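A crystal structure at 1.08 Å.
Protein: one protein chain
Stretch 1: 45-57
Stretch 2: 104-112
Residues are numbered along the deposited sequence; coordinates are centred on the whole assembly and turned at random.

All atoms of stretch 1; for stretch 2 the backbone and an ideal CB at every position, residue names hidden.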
# COMPACT_ATOMS: atom_id res chain seq x y z
N THR A 45 -3.66 2.71 -6.74
CA THR A 45 -4.46 1.72 -7.46
C THR A 45 -3.53 0.93 -8.37
O THR A 45 -2.74 1.51 -9.12
CB THR A 45 -5.55 2.40 -8.27
OG1 THR A 45 -6.39 3.14 -7.38
CG2 THR A 45 -6.39 1.38 -9.03
N PHE A 46 -3.60 -0.40 -8.29
CA PHE A 46 -2.65 -1.26 -8.97
C PHE A 46 -3.35 -2.28 -9.85
O PHE A 46 -4.33 -2.92 -9.44
CB PHE A 46 -1.76 -2.01 -7.97
CG PHE A 46 -0.95 -1.10 -7.08
CD1 PHE A 46 0.27 -0.57 -7.51
CD2 PHE A 46 -1.42 -0.75 -5.83
CE1 PHE A 46 0.99 0.28 -6.70
CE2 PHE A 46 -0.69 0.12 -5.03
CZ PHE A 46 0.51 0.62 -5.46
N ASP A 47 -2.85 -2.43 -11.07
CA ASP A 47 -3.26 -3.52 -11.94
C ASP A 47 -2.51 -4.75 -11.45
O ASP A 47 -1.34 -4.97 -11.79
CB ASP A 47 -2.91 -3.16 -13.38
CG ASP A 47 -3.30 -4.22 -14.35
OD1 ASP A 47 -3.92 -5.23 -13.94
OD2 ASP A 47 -2.99 -4.03 -15.55
N CYS A 48 -3.17 -5.53 -10.59
CA CYS A 48 -2.57 -6.69 -9.93
C CYS A 48 -3.71 -7.57 -9.45
O CYS A 48 -4.56 -7.12 -8.68
CB CYS A 48 -1.71 -6.23 -8.74
SG CYS A 48 -0.95 -7.57 -7.80
N LYS A 49 -3.69 -8.83 -9.89
CA LYS A 49 -4.84 -9.71 -9.71
C LYS A 49 -5.15 -9.97 -8.25
O LYS A 49 -6.32 -10.18 -7.89
CB LYS A 49 -4.55 -11.04 -10.43
CG LYS A 49 -5.74 -11.95 -10.50
CD LYS A 49 -5.44 -13.24 -11.23
CE LYS A 49 -6.66 -14.13 -11.28
NZ LYS A 49 -6.31 -15.47 -11.79
N VAL A 50 -4.12 -10.05 -7.41
CA VAL A 50 -4.29 -10.55 -6.05
C VAL A 50 -4.78 -9.48 -5.08
O VAL A 50 -5.05 -9.81 -3.92
CB VAL A 50 -3.01 -11.25 -5.55
CG1 VAL A 50 -2.57 -12.37 -6.50
CG2 VAL A 50 -1.89 -10.26 -5.36
N LEU A 51 -4.94 -8.23 -5.52
CA LEU A 51 -5.49 -7.19 -4.65
C LEU A 51 -7.00 -7.20 -4.67
O LEU A 51 -7.63 -7.52 -5.69
CB LEU A 51 -5.03 -5.79 -5.08
CG LEU A 51 -3.71 -5.33 -4.44
CD1 LEU A 51 -2.51 -6.15 -4.89
CD2 LEU A 51 -3.47 -3.86 -4.70
N SER A 52 -7.59 -6.84 -3.54
CA SER A 52 -9.02 -6.57 -3.47
C SER A 52 -9.32 -5.16 -3.99
O SER A 52 -8.45 -4.29 -4.06
CB SER A 52 -9.50 -6.72 -2.02
OG SER A 52 -9.31 -8.04 -1.56
N ARG A 53 -10.59 -4.94 -4.37
CA ARG A 53 -11.00 -3.63 -4.84
C ARG A 53 -10.79 -2.58 -3.76
O ARG A 53 -10.26 -1.50 -4.02
CB ARG A 53 -12.46 -3.66 -5.27
CG ARG A 53 -12.98 -2.32 -5.78
CD ARG A 53 -14.46 -2.37 -6.14
NE ARG A 53 -14.91 -1.08 -6.68
CZ ARG A 53 -15.35 -0.87 -7.92
NH1 ARG A 53 -15.44 -1.87 -8.80
NH2 ARG A 53 -15.72 0.35 -8.29
N ASN A 54 -11.22 -2.89 -2.53
CA ASN A 54 -11.03 -2.03 -1.37
C ASN A 54 -10.07 -2.76 -0.44
O ASN A 54 -10.48 -3.46 0.49
CB ASN A 54 -12.36 -1.74 -0.70
CG ASN A 54 -13.39 -1.20 -1.66
OD1 ASN A 54 -13.15 -0.22 -2.35
ND2 ASN A 54 -14.54 -1.86 -1.73
N HIS A 55 -8.78 -2.64 -0.73
CA HIS A 55 -7.78 -3.48 -0.10
C HIS A 55 -7.26 -2.89 1.21
O HIS A 55 -7.21 -3.58 2.24
CB HIS A 55 -6.64 -3.71 -1.09
CG HIS A 55 -5.72 -4.80 -0.69
ND1 HIS A 55 -5.71 -6.03 -1.31
CD2 HIS A 55 -4.79 -4.86 0.29
CE1 HIS A 55 -4.81 -6.80 -0.72
NE2 HIS A 55 -4.24 -6.11 0.25
N ALA A 56 -6.88 -1.63 1.18
CA ALA A 56 -6.30 -0.97 2.34
C ALA A 56 -6.53 0.53 2.20
O ALA A 56 -7.08 1.01 1.20
CB ALA A 56 -4.82 -1.34 2.50
N LEU A 57 -6.13 1.26 3.23
CA LEU A 57 -6.27 2.70 3.30
C LEU A 57 -5.00 3.25 3.92
O LEU A 57 -4.50 2.70 4.90
CB LEU A 57 -7.47 3.01 4.20
CG LEU A 57 -8.04 4.42 4.20
CD1 LEU A 57 -8.59 4.80 2.83
CD2 LEU A 57 -9.13 4.52 5.25
N UNK A 104 3.45 -4.51 1.55
CA UNK A 104 3.03 -5.52 0.59
C UNK A 104 1.52 -5.64 0.59
O UNK A 104 0.89 -5.67 1.65
CB UNK A 104 3.67 -6.87 0.90
N UNK A 105 0.93 -5.71 -0.60
CA UNK A 105 -0.50 -5.93 -0.78
C UNK A 105 -0.68 -7.23 -1.54
O UNK A 105 -0.20 -7.37 -2.67
CB UNK A 105 -1.16 -4.76 -1.52
N UNK A 106 -1.39 -8.17 -0.93
CA UNK A 106 -1.55 -9.50 -1.48
C UNK A 106 -0.34 -10.37 -1.19
O UNK A 106 0.60 -9.99 -0.49
CB UNK A 106 -1.79 -9.42 -2.99
N UNK A 107 -0.39 -11.59 -1.74
CA UNK A 107 0.72 -12.53 -1.74
C UNK A 107 0.79 -13.13 -3.14
O UNK A 107 -0.18 -13.10 -3.90
CB UNK A 107 0.55 -13.61 -0.67
N UNK A 108 1.95 -13.69 -3.49
CA UNK A 108 2.02 -14.44 -4.75
C UNK A 108 1.07 -15.63 -4.68
O UNK A 108 0.96 -16.30 -3.65
CB UNK A 108 3.45 -14.91 -5.03
N UNK A 109 0.39 -15.90 -5.78
CA UNK A 109 -0.59 -16.97 -5.85
C UNK A 109 -0.25 -17.85 -7.05
O UNK A 109 -0.28 -17.36 -8.19
CB UNK A 109 -2.01 -16.41 -5.95
N UNK A 110 0.04 -19.13 -6.82
CA UNK A 110 0.10 -20.11 -7.92
C UNK A 110 -1.27 -20.74 -8.01
O UNK A 110 -1.77 -21.29 -7.03
CB UNK A 110 1.18 -21.17 -7.70
N UNK A 111 -1.90 -20.64 -9.18
CA UNK A 111 -3.26 -21.12 -9.34
C UNK A 111 -3.34 -22.61 -9.05
O UNK A 111 -2.41 -23.38 -9.32
CB UNK A 111 -3.77 -20.82 -10.75
N UNK A 112 -4.48 -23.04 -8.49
CA UNK A 112 -4.66 -24.46 -8.22
C UNK A 112 -5.07 -25.23 -9.46
O UNK A 112 -4.90 -26.45 -9.50
CB UNK A 112 -5.70 -24.66 -7.12

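At position 104 the backbone is extended (phi/psi -128/136), CA-to-CB points away from stretch 1, and no atom of that stretch lies within 5.5 Å of the ideal CB. Stretch 1 therefore sets no preference. The residue is Gln-104, whose amide turns back on its own stretch: NE2 of Gln-104 donates to the backbone O of position 106 at 2.8 Å, with an N-H...acceptor angle of 164°.

Position 105 is also extended (-119/121), but its CB points toward stretch 1. The ideal CB is 3.8 Å from His-55 NE2 and 3.9 Å from Leu-51 CD1, and beyond it lie the ring of Phe-46 and the methyl of Ala-56. Such surroundings suit a large apolar side chain; leucine, isoleucine, methionine or an aromatic residue could all be considered. Phe-105 is found, and it has 108 Å² covered by stretch 1, the largest share in stretch 2. With chi1 at -51° (m), its ring brings CE2 to 4.2 Å from CE2 of Phe-46 and CE1 to 4.3 Å from CB of Ala-56. Its CB sits over one face of the imidazole, 4.2 Å from the centroid of the His-55 ring and 27° off the normal, a CH-pi contact. The rings of Phe-105 and His-55 form an offset edge-to-face pair, the edge of Phe-105 toward the face of His-55, with centroids 5.8 Å apart and planes at 77°. The imidazole is also held from its own side, since Ser-52 N donates to His-55 ND1 at 3.0 Å.

Position 106 is the most restrictive. Its phi of 81° by itself favours glycine, and the ideal CB would lie 2.5 Å from Val-50 CG2, a clash. Both observations point to glycine, and Gly-106 it is. Without a CB, its CA can approach CG2 of Val-50 to 4.0 Å; this is also where the two backbones come nearest, with CA of Gly-106 5.4 Å from CA of Val-50.

At 107 CB points away and meets nothing of stretch 1 within 5.5 Å, so many residues would serve. In Val-107 the contact comes from the backbone, O lying 3.6 Å from Val-50 CG1. Position 108 likewise points away and is unconstrained here; Asp-108 makes no contact with stretch 1.

Position 109 turns toward stretch 1 again, its ideal CB 4.1 Å from Val-50 CG1. A modest apolar group, such as alanine, valine or isoleucine, would fit against that methyl. Val-109, with chi1 at 173° (t), packs CG2 at 3.7 Å from Val-50 CG1.

Position 110 is out of reach, and Thr-110 is not dictated by stretch 1. At 111 CB points sideways with nothing close, yet the extended Lys-49 offers a positive charge to a long side chain: aspartate or glutamate would be candidates, glutamate having the greater reach. Glu-111 bends (chi1 and chi2 both m) so that OE2 accepts from Lys-49 NZ at 2.9 Å, a hydrogen-bonded salt bridge. Position 112 is out of reach; Asn-112 makes no contact.

Stretch 2, residues 104-112: QFGVDVTEN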
# COMPACT_ATOMS: atom_id res chain seq x y z
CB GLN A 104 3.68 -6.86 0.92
CG GLN A 104 3.24 -8.00 0.03
CD GLN A 104 3.97 -9.28 0.34
OE1 GLN A 104 5.19 -9.26 0.54
NE2 GLN A 104 3.25 -10.40 0.37
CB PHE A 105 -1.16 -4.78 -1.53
CG PHE A 105 -0.83 -3.43 -0.96
CD1 PHE A 105 -1.22 -3.09 0.32
CD2 PHE A 105 -0.09 -2.51 -1.68
CE1 PHE A 105 -0.91 -1.85 0.86
CE2 PHE A 105 0.23 -1.28 -1.14
CZ PHE A 105 -0.17 -0.95 0.12
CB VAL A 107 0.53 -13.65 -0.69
CG1 VAL A 107 0.49 -13.07 0.74
CG2 VAL A 107 -0.72 -14.49 -0.99
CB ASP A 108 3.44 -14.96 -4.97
CG ASP A 108 4.43 -13.88 -5.37
OD1 ASP A 108 4.07 -12.70 -5.45
OD2 ASP A 108 5.61 -14.25 -5.61
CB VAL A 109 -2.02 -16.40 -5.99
CG1 VAL A 109 -3.03 -17.51 -6.24
CG2 VAL A 109 -2.40 -15.59 -4.76
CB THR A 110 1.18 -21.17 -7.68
OG1 THR A 110 2.46 -20.55 -7.61
CG2 THR A 110 1.18 -22.19 -8.82
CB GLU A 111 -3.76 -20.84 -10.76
CG GLU A 111 -3.86 -19.37 -11.12
CD GLU A 111 -4.92 -18.66 -10.33
OE1 GLU A 111 -5.84 -19.33 -9.80
OE2 GLU A 111 -4.85 -17.41 -10.26
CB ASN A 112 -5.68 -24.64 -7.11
CG ASN A 112 -5.21 -24.04 -5.80
OD1 ASN A 112 -4.04 -24.21 -5.42
ND2 ASN A 112 -6.08 -23.32 -5.13
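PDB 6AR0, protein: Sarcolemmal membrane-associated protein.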